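Local coordinates for iron-regulated outer membrane protein (Neisseria meningitidis, PDB 4B7O), which probably imports iron across the outer membrane as a TonB-dependent transporter, perhaps in siderophore-bound form, at residues K179-N184 and S204-E209; T306-T311 and L333-Y338; H356-T361 and E388-A393. All blocks are in the same frame, centred on the assembly; numbering follows the deposited sequence.

Contact 1 of 3, residues K179-N184 and S204-E209; sequences KGLDKN and SVFGKE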
ATOM      1  N   LYS A 179      -7.194 -19.538  17.467  1.00 46.84           N
ATOM      2  CA  LYS A 179      -7.904 -20.382  16.518  1.00 48.34           C
ATOM      3  C   LYS A 179      -7.596 -21.843  16.624  1.00 59.10           C
ATOM      4  O   LYS A 179      -8.498 -22.672  16.469  1.00 82.42           O
ATOM      5  CB  LYS A 179      -7.626 -19.972  15.083  1.00 50.71           C
ATOM      6  CG  LYS A 179      -8.845 -19.967  14.178  1.00 49.82           C
ATOM      7  CD  LYS A 179      -9.592 -18.638  14.202  1.00 51.26           C
ATOM      8  CE  LYS A 179     -10.148 -18.302  12.812  1.00 52.31           C
ATOM      9  NZ  LYS A 179     -11.068 -17.126  12.845  1.00 56.78           N
ATOM     10  N   GLY A 180      -6.366 -22.232  16.856  1.00 52.53           N
ATOM     11  CA  GLY A 180      -6.219 -23.682  16.846  1.00 51.23           C
ATOM     12  C   GLY A 180      -6.311 -24.328  18.214  1.00 53.04           C
ATOM     13  O   GLY A 180      -6.158 -25.534  18.323  1.00 44.46           O
ATOM     14  N   LEU A 181      -6.521 -23.514  19.258  1.00 53.60           N
ATOM     15  CA  LEU A 181      -6.243 -23.942  20.622  1.00 45.30           C
ATOM     16  C   LEU A 181      -7.469 -24.364  21.326  1.00 47.97           C
ATOM     17  O   LEU A 181      -8.553 -23.944  20.952  1.00 51.41           O
ATOM     18  CB  LEU A 181      -5.622 -22.819  21.390  1.00 42.82           C
ATOM     19  CG  LEU A 181      -4.233 -22.499  20.911  1.00 42.19           C
ATOM     20  CD1 LEU A 181      -3.883 -21.132  21.489  1.00 42.47           C
ATOM     21  CD2 LEU A 181      -3.246 -23.583  21.386  1.00 36.17           C
ATOM     22  N   ASP A 182      -7.287 -25.213  22.344  1.00 55.40           N
ATOM     23  CA  ASP A 182      -8.368 -25.793  23.169  1.00 60.09           C
ATOM     24  C   ASP A 182      -8.783 -24.931  24.370  1.00 59.68           C
ATOM     25  O   ASP A 182      -9.583 -25.376  25.165  1.00 60.45           O
ATOM     26  CB  ASP A 182      -7.941 -27.179  23.709  1.00 66.17           C
ATOM     27  CG  ASP A 182      -7.967 -28.260  22.636  1.00 80.76           C
ATOM     28  OD1 ASP A 182      -8.946 -28.270  21.846  1.00 82.20           O
ATOM     29  OD2 ASP A 182      -7.019 -29.088  22.569  1.00 77.05           O
ATOM     30  N   LYS A 183      -8.215 -23.731  24.519  1.00 56.06           N
ATOM     31  CA  LYS A 183      -8.451 -22.897  25.702  1.00 47.15           C
ATOM     32  C   LYS A 183      -8.545 -21.414  25.350  1.00 46.81           C
ATOM     33  O   LYS A 183      -8.398 -21.052  24.177  1.00 44.45           O
ATOM     34  CB  LYS A 183      -7.371 -23.146  26.735  1.00 50.80           C
ATOM     35  CG  LYS A 183      -5.963 -22.789  26.291  1.00 55.77           C
ATOM     36  CD  LYS A 183      -4.911 -23.358  27.226  1.00 52.50           C
ATOM     37  CE  LYS A 183      -3.621 -23.686  26.451  1.00 59.99           C
ATOM     38  NZ  LYS A 183      -2.598 -22.609  26.283  1.00 51.86           N
ATOM     39  N   ASN A 184      -8.787 -20.563  26.352  1.00 46.11           N
ATOM     40  CA  ASN A 184      -8.977 -19.120  26.112  1.00 46.92           C
ATOM     41  C   ASN A 184      -7.728 -18.245  26.198  1.00 42.74           C
ATOM     42  O   ASN A 184      -7.823 -17.027  26.136  1.00 45.63           O
ATOM     43  CB  ASN A 184     -10.050 -18.541  27.047  1.00 49.39           C
ATOM     44  CG  ASN A 184     -11.429 -19.132  26.804  1.00 55.87           C
ATOM     45  OD1 ASN A 184     -11.835 -19.379  25.669  1.00 56.69           O
ATOM     46  ND2 ASN A 184     -12.162 -19.348  27.881  1.00 63.66           N
ATOM     47  N   SER A 204       4.120 -13.977  20.728  1.00 37.14           N
ATOM     48  CA  SER A 204       2.878 -13.347  21.042  1.00 40.38           C
ATOM     49  C   SER A 204       2.225 -13.961  22.284  1.00 37.91           C
ATOM     50  O   SER A 204       2.362 -15.177  22.513  1.00 38.16           O
ATOM     51  CB  SER A 204       1.961 -13.406  19.818  1.00 43.02           C
ATOM     52  OG  SER A 204       0.886 -12.518  20.048  1.00 53.74           O
ATOM     53  N   VAL A 205       1.536 -13.132  23.078  1.00 38.95           N
ATOM     54  CA  VAL A 205       0.630 -13.645  24.150  1.00 36.08           C
ATOM     55  C   VAL A 205      -0.801 -12.988  24.050  1.00 36.44           C
ATOM     56  O   VAL A 205      -0.942 -11.838  23.657  1.00 35.50           O
ATOM     57  CB  VAL A 205       1.305 -13.478  25.534  1.00 42.64           C
ATOM     58  CG1 VAL A 205       1.524 -12.016  25.883  1.00 41.76           C
ATOM     59  CG2 VAL A 205       0.520 -14.165  26.647  1.00 42.01           C
ATOM     60  N   PHE A 206      -1.859 -13.731  24.343  1.00 35.00           N
ATOM     61  CA  PHE A 206      -3.185 -13.302  24.000  1.00 33.76           C
ATOM     62  C   PHE A 206      -4.204 -14.101  24.768  1.00 37.27           C
ATOM     63  O   PHE A 206      -3.935 -15.197  25.276  1.00 37.05           O
ATOM     64  CB  PHE A 206      -3.469 -13.566  22.498  1.00 36.71           C
ATOM     65  CG  PHE A 206      -2.989 -14.900  22.017  1.00 33.88           C
ATOM     66  CD1 PHE A 206      -1.687 -15.045  21.525  1.00 34.89           C
ATOM     67  CD2 PHE A 206      -3.809 -16.016  22.090  1.00 34.36           C
ATOM     68  CE1 PHE A 206      -1.216 -16.285  21.130  1.00 36.74           C
ATOM     69  CE2 PHE A 206      -3.352 -17.275  21.708  1.00 34.62           C
ATOM     70  CZ  PHE A 206      -2.056 -17.412  21.210  1.00 37.57           C
ATOM     71  N   GLY A 207      -5.413 -13.582  24.810  1.00 33.60           N
ATOM     72  CA  GLY A 207      -6.519 -14.361  25.350  1.00 35.17           C
ATOM     73  C   GLY A 207      -7.793 -13.560  25.417  1.00 35.91           C
ATOM     74  O   GLY A 207      -7.859 -12.367  25.041  1.00 37.33           O
ATOM     75  N   LYS A 208      -8.814 -14.253  25.874  1.00 41.58           N
ATOM     76  CA  LYS A 208     -10.198 -13.798  25.913  1.00 44.35           C
ATOM     77  C   LYS A 208     -10.641 -14.116  27.338  1.00 44.09           C
ATOM     78  O   LYS A 208     -10.549 -15.238  27.788  1.00 44.51           O
ATOM     79  CB  LYS A 208     -10.992 -14.667  24.930  1.00 48.84           C
ATOM     80  CG  LYS A 208     -12.210 -14.030  24.263  1.00 62.90           C
ATOM     81  CD  LYS A 208     -13.498 -14.150  25.107  1.00 69.41           C
ATOM     82  CE  LYS A 208     -14.729 -13.460  24.500  1.00 69.05           C
ATOM     83  NZ  LYS A 208     -14.511 -11.992  24.324  1.00 68.43           N
ATOM     84  N   GLU A 209     -11.078 -13.140  28.093  1.00 51.92           N
ATOM     85  CA  GLU A 209     -11.722 -13.463  29.365  1.00 56.61           C
ATOM     86  C   GLU A 209     -13.064 -12.772  29.507  1.00 59.46           C
ATOM     87  O   GLU A 209     -13.152 -11.516  29.458  1.00 49.95           O
ATOM     88  CB  GLU A 209     -10.838 -13.083  30.547  1.00 62.72           C
ATOM     89  CG  GLU A 209     -11.583 -13.165  31.874  1.00 74.19           C
ATOM     90  CD  GLU A 209     -10.777 -13.792  33.006  1.00 70.82           C
ATOM     91  OE1 GLU A 209      -9.608 -14.159  32.776  1.00 72.25           O
ATOM     92  OE2 GLU A 209     -11.332 -13.931  34.125  1.00 69.22           O
TER
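L181 meets F206, and N184 meets G207 and K208, where the loop leading from the plug of this TonB-dependent transporter runs into its beta-barrel. K179-N184 follows helix 174-177 and directly precedes strand 185-194, while S204-E209 ends the next strand of the barrel, 198-209. Two separate points hold the loop. At the apolar one, L181 sends CD1 to the edge of the F206 ring, in the ring plane and 3.9 Å from CE2. The first torsion of F206 is 43°, with CG between the backbone N and carbonyl carbon, and this swings the ring off the strand to where the methyl can reach it. The polar point is a backbone bond: K208 N donates to N184 O over 3.0 Å, with an N-H...O angle of 154°. The same oxygen also comes within 3.1 Å of G207 CA, an approach made beside a residue with no side chain.

Backbone bonds just beyond the loop continue into the strand pair. F206 pairs with G186 and S204 with R188, and K208 with N184 extends the same antiparallel register although the loop residue is no longer in the strand. F206 also packs against A174 and L177 of helix 174-177, so the ring touches both the helix and the loop that leaves it. L181 reaches T704, and K183 NZ is bonded to the carbonyl oxygens of W185 and F745, adding a tie to the C-terminus just after strand 736-744. With only 183 Å² buried, this is a slight surface contact. N184 CB adds a touch of its own, 3.4 Å from K208 O.

Contact 2 of 3, residues T306-T311 and L333-Y338; sequences TTQSNT and LEKKRY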
ATOM      1  N   THR A 306      13.235   4.396  10.359  1.00 43.24           N
ATOM      2  CA  THR A 306      11.938   4.750   9.821  1.00 45.31           C
ATOM      3  C   THR A 306      10.818   3.965  10.529  1.00 46.35           C
ATOM      4  O   THR A 306      10.829   2.727  10.605  1.00 43.54           O
ATOM      5  CB  THR A 306      11.903   4.543   8.303  1.00 46.15           C
ATOM      6  OG1 THR A 306      13.072   5.141   7.749  1.00 48.81           O
ATOM      7  CG2 THR A 306      10.671   5.258   7.696  1.00 47.23           C
ATOM      8  N   THR A 307       9.850   4.700  11.040  1.00 45.74           N
ATOM      9  CA  THR A 307       8.852   4.134  11.922  1.00 47.92           C
ATOM     10  C   THR A 307       7.447   4.551  11.504  1.00 45.70           C
ATOM     11  O   THR A 307       7.221   5.696  11.154  1.00 42.28           O
ATOM     12  CB  THR A 307       9.088   4.623  13.352  1.00 50.44           C
ATOM     13  OG1 THR A 307      10.468   4.406  13.680  1.00 59.38           O
ATOM     14  CG2 THR A 307       8.188   3.880  14.330  1.00 49.67           C
ATOM     15  N   GLN A 308       6.522   3.606  11.526  1.00 43.18           N
ATOM     16  CA  GLN A 308       5.110   3.897  11.384  1.00 39.99           C
ATOM     17  C   GLN A 308       4.464   3.437  12.668  1.00 38.28           C
ATOM     18  O   GLN A 308       4.679   2.294  13.106  1.00 39.03           O
ATOM     19  CB  GLN A 308       4.524   3.129  10.190  1.00 40.73           C
ATOM     20  CG  GLN A 308       3.092   3.540   9.845  1.00 45.07           C
ATOM     21  CD  GLN A 308       2.602   2.950   8.529  1.00 49.97           C
ATOM     22  OE1 GLN A 308       2.651   3.602   7.495  1.00 51.28           O
ATOM     23  NE2 GLN A 308       2.162   1.691   8.560  1.00 55.81           N
ATOM     24  N   SER A 309       3.673   4.304  13.273  1.00 38.60           N
ATOM     25  CA  SER A 309       2.975   4.001  14.525  1.00 40.56           C
ATOM     26  C   SER A 309       1.532   4.298  14.378  1.00 38.66           C
ATOM     27  O   SER A 309       1.167   5.231  13.691  1.00 41.56           O
ATOM     28  CB  SER A 309       3.485   4.880  15.664  1.00 41.33           C
ATOM     29  OG  SER A 309       4.663   4.273  16.100  1.00 56.13           O
ATOM     30  N   ASN A 310       0.709   3.553  15.091  1.00 41.19           N
ATOM     31  CA  ASN A 310      -0.727   3.697  14.976  1.00 40.40           C
ATOM     32  C   ASN A 310      -1.402   3.507  16.320  1.00 37.95           C
ATOM     33  O   ASN A 310      -1.251   2.456  16.953  1.00 37.60           O
ATOM     34  CB  ASN A 310      -1.246   2.644  13.983  1.00 51.39           C
ATOM     35  CG  ASN A 310      -2.593   3.015  13.396  1.00 73.73           C
ATOM     36  OD1 ASN A 310      -3.064   4.160  13.548  1.00 81.36           O
ATOM     37  ND2 ASN A 310      -3.228   2.057  12.704  1.00 80.13           N
ATOM     38  N   THR A 311      -2.162   4.494  16.760  1.00 33.01           N
ATOM     39  CA  THR A 311      -3.041   4.290  17.897  1.00 33.68           C
ATOM     40  C   THR A 311      -4.485   4.342  17.446  1.00 34.61           C
ATOM     41  O   THR A 311      -4.946   5.330  16.848  1.00 35.88           O
ATOM     42  CB  THR A 311      -2.805   5.378  18.957  1.00 32.89           C
ATOM     43  OG1 THR A 311      -1.414   5.381  19.225  1.00 40.11           O
ATOM     44  CG2 THR A 311      -3.531   5.056  20.220  1.00 28.79           C
ATOM     45  N   LEU A 333      -1.816   8.512  13.473  1.00 35.12           N
ATOM     46  CA  LEU A 333      -0.874   7.747  12.752  1.00 34.14           C
ATOM     47  C   LEU A 333       0.386   8.595  12.680  1.00 38.19           C
ATOM     48  O   LEU A 333       0.346   9.743  12.232  1.00 33.20           O
ATOM     49  CB  LEU A 333      -1.427   7.574  11.356  1.00 36.93           C
ATOM     50  CG  LEU A 333      -1.185   6.249  10.674  1.00 48.16           C
ATOM     51  CD1 LEU A 333      -1.839   6.249   9.297  1.00 51.16           C
ATOM     52  CD2 LEU A 333       0.297   5.931  10.542  1.00 49.64           C
ATOM     53  N   GLU A 334       1.507   8.044  13.134  1.00 38.96           N
ATOM     54  CA  GLU A 334       2.758   8.773  13.087  1.00 41.39           C
ATOM     55  C   GLU A 334       3.740   8.044  12.204  1.00 40.41           C
ATOM     56  O   GLU A 334       3.966   6.867  12.380  1.00 42.18           O
ATOM     57  CB  GLU A 334       3.380   8.979  14.484  1.00 41.00           C
ATOM     58  CG  GLU A 334       2.435   9.600  15.518  1.00 54.16           C
ATOM     59  CD  GLU A 334       2.612  11.118  15.809  1.00 56.43           C
ATOM     60  OE1 GLU A 334       3.239  11.866  14.996  1.00 55.10           O
ATOM     61  OE2 GLU A 334       2.084  11.562  16.874  1.00 52.57           O
ATOM     62  N   LYS A 335       4.318   8.773  11.271  1.00 37.09           N
ATOM     63  CA  LYS A 335       5.378   8.333  10.420  1.00 39.20           C
ATOM     64  C   LYS A 335       6.573   9.201  10.917  1.00 40.24           C
ATOM     65  O   LYS A 335       6.416  10.423  10.996  1.00 40.18           O
ATOM     66  CB  LYS A 335       4.997   8.637   8.950  1.00 36.87           C
ATOM     67  CG  LYS A 335       5.818   7.968   7.838  1.00 44.65           C
ATOM     68  CD  LYS A 335       5.122   6.715   7.199  1.00 54.83           C
ATOM     69  CE  LYS A 335       4.771   6.795   5.669  1.00 62.38           C
ATOM     70  NZ  LYS A 335       5.825   6.898   4.567  1.00 41.98           N
ATOM     71  N   LYS A 336       7.720   8.573  11.259  1.00 40.50           N
ATOM     72  CA  LYS A 336       8.971   9.230  11.743  1.00 43.15           C
ATOM     73  C   LYS A 336      10.177   8.768  10.969  1.00 43.84           C
ATOM     74  O   LYS A 336      10.342   7.573  10.718  1.00 44.40           O
ATOM     75  CB  LYS A 336       9.283   8.926  13.207  1.00 48.59           C
ATOM     76  CG  LYS A 336       8.148   9.243  14.181  1.00 64.56           C
ATOM     77  CD  LYS A 336       8.496   8.864  15.631  1.00 69.00           C
ATOM     78  CE  LYS A 336       7.253   8.544  16.476  1.00 63.24           C
ATOM     79  NZ  LYS A 336       7.667   8.251  17.884  1.00 65.82           N
ATOM     80  N   ARG A 337      11.019   9.712  10.575  1.00 40.65           N
ATOM     81  CA  ARG A 337      12.307   9.375  10.016  1.00 35.11           C
ATOM     82  C   ARG A 337      13.335   9.992  10.912  1.00 39.76           C
ATOM     83  O   ARG A 337      13.300  11.198  11.206  1.00 38.77           O
ATOM     84  CB  ARG A 337      12.514   9.956   8.611  1.00 32.13           C
ATOM     85  CG  ARG A 337      13.915   9.736   8.056  1.00 30.25           C
ATOM     86  CD  ARG A 337      14.006  10.473   6.760  1.00 38.27           C
ATOM     87  NE  ARG A 337      15.314  10.465   6.088  1.00 39.25           N
ATOM     88  CZ  ARG A 337      16.382  11.183   6.462  1.00 39.75           C
ATOM     89  NH1 ARG A 337      16.368  11.990   7.550  1.00 35.80           N
ATOM     90  NH2 ARG A 337      17.491  11.059   5.744  1.00 37.51           N
ATOM     91  N   TYR A 338      14.292   9.175  11.296  1.00 43.96           N
ATOM     92  CA  TYR A 338      15.368   9.642  12.130  1.00 42.86           C
ATOM     93  C   TYR A 338      16.643   9.293  11.419  1.00 45.95           C
ATOM     94  O   TYR A 338      16.928   8.103  11.160  1.00 41.86           O
ATOM     95  CB  TYR A 338      15.324   8.963  13.507  1.00 43.24           C
ATOM     96  CG  TYR A 338      16.643   9.087  14.238  1.00 49.38           C
ATOM     97  CD1 TYR A 338      17.035  10.307  14.803  1.00 52.05           C
ATOM     98  CD2 TYR A 338      17.515   7.995  14.346  1.00 48.01           C
ATOM     99  CE1 TYR A 338      18.253  10.435  15.453  1.00 55.22           C
ATOM    100  CE2 TYR A 338      18.731   8.108  14.998  1.00 50.16           C
ATOM    101  CZ  TYR A 338      19.094   9.325  15.561  1.00 54.00           C
ATOM    102  OH  TYR A 338      20.289   9.452  16.221  1.00 53.30           O
TER
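Q308 places CG anti to its backbone N (chi1 -171°), which sets CG beside L333 CD2 at 3.7 Å; the chain then runs on extended and takes OE1 to K335 CD at 4.0 Å. L333 answers with a first torsion of -143°, which leans its branch over the facing strand until CD2 is 3.3 Å from S309 O. L333 CG itself lies 4.0 Å from N310 OD1. These groups are joined diagonally as well as directly, so the leucine touches three successive residues of T306-T311 and not just its direct pair, N310.

The backbones belong to a regular antiparallel beta hairpin of strands 303-320 and 323-339; within it, the axes of T306-T311 and L333-Y338 approach to 4.7 Å and their directions differ by 167°. T307 with K336 and S309 with E334 are the hydrogen-bonded pairs, each with two N-H to O bonds; the shortest, S309 N to E334 O, is 2.7 Å. The non-hydrogen-bonded pairs T306-R337, Q308-K335 and N310-L333 alternate with them. CA-H to O contacts, such as Q308 CA to E334 O at 3.3 Å, fill in the same seam.

Side chains alternate as in any barrel wall. T307, S309, E334 and K336 share one face, where the polar tips turn to the next strands: T307 OG1 bonds Q274, S309 OG bonds E272, and E334 OE1 bonds T360. The opposite face faces the plug, for T306 touches I130 and Q308 touches F137. This hairpin is one part of the transporter's continuous wall: strand 264-276 flanks T306-T311, with backbone bonds from T306 to H275 and Q308 to D273, while strand 355-373 flanks L333-Y338, where L333 bonds T361.

Contact 3 of 3, residues H356-T361 and E388-A393; sequences HTRITT and EIKPQA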
ATOM      1  N   HIS A 356      15.300  14.684  12.698  1.00 45.80           N
ATOM      2  CA  HIS A 356      14.016  14.054  12.993  1.00 47.77           C
ATOM      3  C   HIS A 356      13.009  14.671  12.104  1.00 53.55           C
ATOM      4  O   HIS A 356      12.916  15.895  12.021  1.00 55.60           O
ATOM      5  CB  HIS A 356      13.556  14.297  14.429  1.00 44.90           C
ATOM      6  CG  HIS A 356      14.389  13.589  15.447  1.00 53.83           C
ATOM      7  ND1 HIS A 356      15.675  13.966  15.736  1.00 53.06           N
ATOM      8  CD2 HIS A 356      14.115  12.462  16.242  1.00 52.14           C
ATOM      9  CE1 HIS A 356      16.184  13.130  16.676  1.00 47.59           C
ATOM     10  NE2 HIS A 356      15.241  12.203  16.973  1.00 47.21           N
ATOM     11  N   THR A 357      12.248  13.825  11.411  1.00 56.41           N
ATOM     12  CA  THR A 357      11.153  14.277  10.567  1.00 45.97           C
ATOM     13  C   THR A 357       9.907  13.474  10.920  1.00 44.16           C
ATOM     14  O   THR A 357       9.957  12.220  11.059  1.00 39.12           O
ATOM     15  CB  THR A 357      11.488  14.164   9.074  1.00 47.09           C
ATOM     16  OG1 THR A 357      12.894  14.376   8.875  1.00 47.25           O
ATOM     17  CG2 THR A 357      10.684  15.216   8.261  1.00 48.33           C
ATOM     18  N   ARG A 358       8.797  14.197  11.060  1.00 38.12           N
ATOM     19  CA  ARG A 358       7.582  13.593  11.526  1.00 37.72           C
ATOM     20  C   ARG A 358       6.396  13.922  10.644  1.00 39.36           C
ATOM     21  O   ARG A 358       6.309  15.033  10.122  1.00 38.52           O
ATOM     22  CB  ARG A 358       7.297  14.057  12.968  1.00 42.10           C
ATOM     23  CG  ARG A 358       7.058  12.901  13.915  1.00 51.92           C
ATOM     24  CD  ARG A 358       7.348  13.231  15.372  1.00 50.02           C
ATOM     25  NE  ARG A 358       6.337  14.137  15.903  1.00 62.15           N
ATOM     26  CZ  ARG A 358       6.622  15.339  16.401  1.00 69.42           C
ATOM     27  NH1 ARG A 358       7.885  15.745  16.428  1.00 72.57           N
ATOM     28  NH2 ARG A 358       5.666  16.138  16.872  1.00 66.01           N
ATOM     29  N   ILE A 359       5.465  12.978  10.506  1.00 36.48           N
ATOM     30  CA  ILE A 359       4.192  13.238   9.846  1.00 32.10           C
ATOM     31  C   ILE A 359       3.108  12.688  10.728  1.00 33.42           C
ATOM     32  O   ILE A 359       3.190  11.567  11.186  1.00 39.41           O
ATOM     33  CB  ILE A 359       4.074  12.532   8.513  1.00 35.31           C
ATOM     34  CG1 ILE A 359       5.263  12.813   7.623  1.00 32.87           C
ATOM     35  CG2 ILE A 359       2.823  13.026   7.798  1.00 41.78           C
ATOM     36  CD1 ILE A 359       5.181  12.002   6.357  1.00 32.82           C
ATOM     37  N   THR A 360       2.087  13.459  10.989  1.00 31.56           N
ATOM     38  CA  THR A 360       1.157  13.090  12.025  1.00 35.62           C
ATOM     39  C   THR A 360      -0.173  13.088  11.327  1.00 32.44           C
ATOM     40  O   THR A 360      -0.504  14.041  10.653  1.00 37.72           O
ATOM     41  CB  THR A 360       1.144  14.114  13.248  1.00 39.91           C
ATOM     42  OG1 THR A 360       2.356  14.043  14.007  1.00 42.46           O
ATOM     43  CG2 THR A 360       0.061  13.799  14.214  1.00 34.41           C
ATOM     44  N   THR A 361      -0.941  12.034  11.486  1.00 31.83           N
ATOM     45  CA  THR A 361      -2.196  11.972  10.834  1.00 31.89           C
ATOM     46  C   THR A 361      -3.200  11.678  11.852  1.00 33.30           C
ATOM     47  O   THR A 361      -3.021  10.714  12.603  1.00 34.60           O
ATOM     48  CB  THR A 361      -2.186  10.853   9.776  1.00 31.45           C
ATOM     49  OG1 THR A 361      -1.243  11.230   8.772  1.00 32.07           O
ATOM     50  CG2 THR A 361      -3.578  10.685   9.107  1.00 29.80           C
ATOM     51  N   GLU A 388      -0.347  16.539   9.348  1.00 37.40           N
ATOM     52  CA  GLU A 388       0.638  17.611   9.625  1.00 41.77           C
ATOM     53  C   GLU A 388       2.044  17.098   9.491  1.00 42.73           C
ATOM     54  O   GLU A 388       2.398  16.109  10.157  1.00 41.28           O
ATOM     55  CB  GLU A 388       0.463  18.204  11.036  1.00 39.05           C
ATOM     56  CG  GLU A 388       1.303  19.466  11.263  1.00 39.75           C
ATOM     57  CD  GLU A 388       1.157  20.172  12.655  1.00 51.51           C
ATOM     58  OE1 GLU A 388       0.316  19.768  13.524  1.00 49.85           O
ATOM     59  OE2 GLU A 388       1.924  21.155  12.895  1.00 49.85           O
ATOM     60  N   ILE A 389       2.832  17.756   8.635  1.00 34.44           N
ATOM     61  CA  ILE A 389       4.223  17.429   8.421  1.00 31.70           C
ATOM     62  C   ILE A 389       5.009  18.393   9.346  1.00 38.19           C
ATOM     63  O   ILE A 389       4.750  19.574   9.322  1.00 35.80           O
ATOM     64  CB  ILE A 389       4.598  17.707   6.959  1.00 28.67           C
ATOM     65  CG1 ILE A 389       4.010  16.682   5.998  1.00 34.48           C
ATOM     66  CG2 ILE A 389       6.058  17.690   6.747  1.00 31.44           C
ATOM     67  CD1 ILE A 389       4.486  16.763   4.541  1.00 28.36           C
ATOM     68  N   LYS A 390       5.939  17.885  10.166  1.00 41.13           N
ATOM     69  CA  LYS A 390       6.690  18.681  11.183  1.00 40.68           C
ATOM     70  C   LYS A 390       8.121  18.323  11.089  1.00 37.84           C
ATOM     71  O   LYS A 390       8.515  17.298  11.640  1.00 44.05           O
ATOM     72  CB  LYS A 390       6.252  18.314  12.605  1.00 41.56           C
ATOM     73  CG  LYS A 390       4.777  18.000  12.694  1.00 43.43           C
ATOM     74  CD  LYS A 390       4.420  17.297  13.985  1.00 42.03           C
ATOM     75  CE  LYS A 390       2.919  17.277  14.087  1.00 38.91           C
ATOM     76  NZ  LYS A 390       2.487  16.933  15.453  1.00 44.40           N
ATOM     77  N   PRO A 391       8.905  19.091  10.330  1.00 37.38           N
ATOM     78  CA  PRO A 391      10.337  18.856  10.228  1.00 39.25           C
ATOM     79  C   PRO A 391      11.083  19.371  11.491  1.00 44.92           C
ATOM     80  O   PRO A 391      10.487  20.063  12.313  1.00 46.76           O
ATOM     81  CB  PRO A 391      10.721  19.650   8.999  1.00 42.02           C
ATOM     82  CG  PRO A 391       9.708  20.750   8.916  1.00 36.75           C
ATOM     83  CD  PRO A 391       8.487  20.316   9.636  1.00 36.46           C
ATOM     84  N   GLN A 392      12.357  19.018  11.673  1.00 47.70           N
ATOM     85  CA  GLN A 392      13.069  19.404  12.893  1.00 42.27           C
ATOM     86  C   GLN A 392      13.197  20.912  13.033  1.00 43.32           C
ATOM     87  O   GLN A 392      12.972  21.471  14.107  1.00 41.70           O
ATOM     88  CB  GLN A 392      14.452  18.781  12.884  1.00 51.86           C
ATOM     89  CG  GLN A 392      15.225  18.933  14.185  1.00 49.71           C
ATOM     90  CD  GLN A 392      16.242  17.821  14.320  1.00 52.41           C
ATOM     91  OE1 GLN A 392      15.887  16.699  14.735  1.00 51.97           O
ATOM     92  NE2 GLN A 392      17.511  18.107  13.949  1.00 45.22           N
ATOM     93  N   ALA A 393      13.583  21.572  11.944  1.00 42.29           N
ATOM     94  CA  ALA A 393      13.544  23.031  11.878  1.00 41.43           C
ATOM     95  C   ALA A 393      13.482  23.439  10.413  1.00 41.94           C
ATOM     96  O   ALA A 393      13.880  22.670   9.535  1.00 44.75           O
ATOM     97  CB  ALA A 393      14.795  23.586  12.516  1.00 36.59           C
TER
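K390 reaches along R358 and T360, its neighbours on the facing strand of the hairpin formed by 355-373 and 376-391 in the barrel wall. Its CB sits 4.1 Å from R358 O, beside the backbone bond from K390 N to that oxygen. With CG opposite the carbonyl carbon (chi1 -36°) and the rest extended, the chain then crosses over one face of the R358 guanidinium, CD lying 3.4 Å from NH2. CE passes T360 OG1 at 3.3 Å. Finally NZ forms a weak bond to T360 OG1, and it stands 3.6 Å from R358 NH2, so two cationic ends lie near one another. The stronger partner of T360 OG1 is E334 on strand 323-339.

On the opposite face I359 CG2 meets I389 CG1 at 4.2 Å, an apolar pair. Beyond P391, Q392 OE1 accepts from both H356 N and H356 ND1, each at 2.9 Å. The ND1 donor comes nearly straight on (C=O...N angle 168°), while the backbone N sits well above the carbonyl plane, 63° out of it. Q392 NE2 bonds P354 O, so both ends of the amide are held.

The chemistry implies a divided contact. Backbone bonds carry the pairing, the isoleucines add an apolar touch, and the amide grips the start of strand 355-373. The lysine-arginine approach is probably eased by the E334 carboxylate, whose ion pair with R358 NE is long and weak.

How the contacts relate
Contacts 2 and 3 are adjoining, partly buried hairpins of the barrel wall, their centres about 10 Å apart and joined because strands 323-339 and 355-373 pair side by side. Backbone and side-chain bonds cross that shared seam, and the rings of Y338 and H356 meet near its end. Contact 1 lies at the surface, its centre about 29 Å from that of contact 2 and 39 Å from that of contact 3, on an earlier barrel strand. There one partner is wholly loop, with a single cross-segment hydrogen bond and a leucine-phenylalanine touch. The bonds across contact 2 are backbone only, whereas contact 3 adds side-chain bonds through Q392 and, weakly, K390.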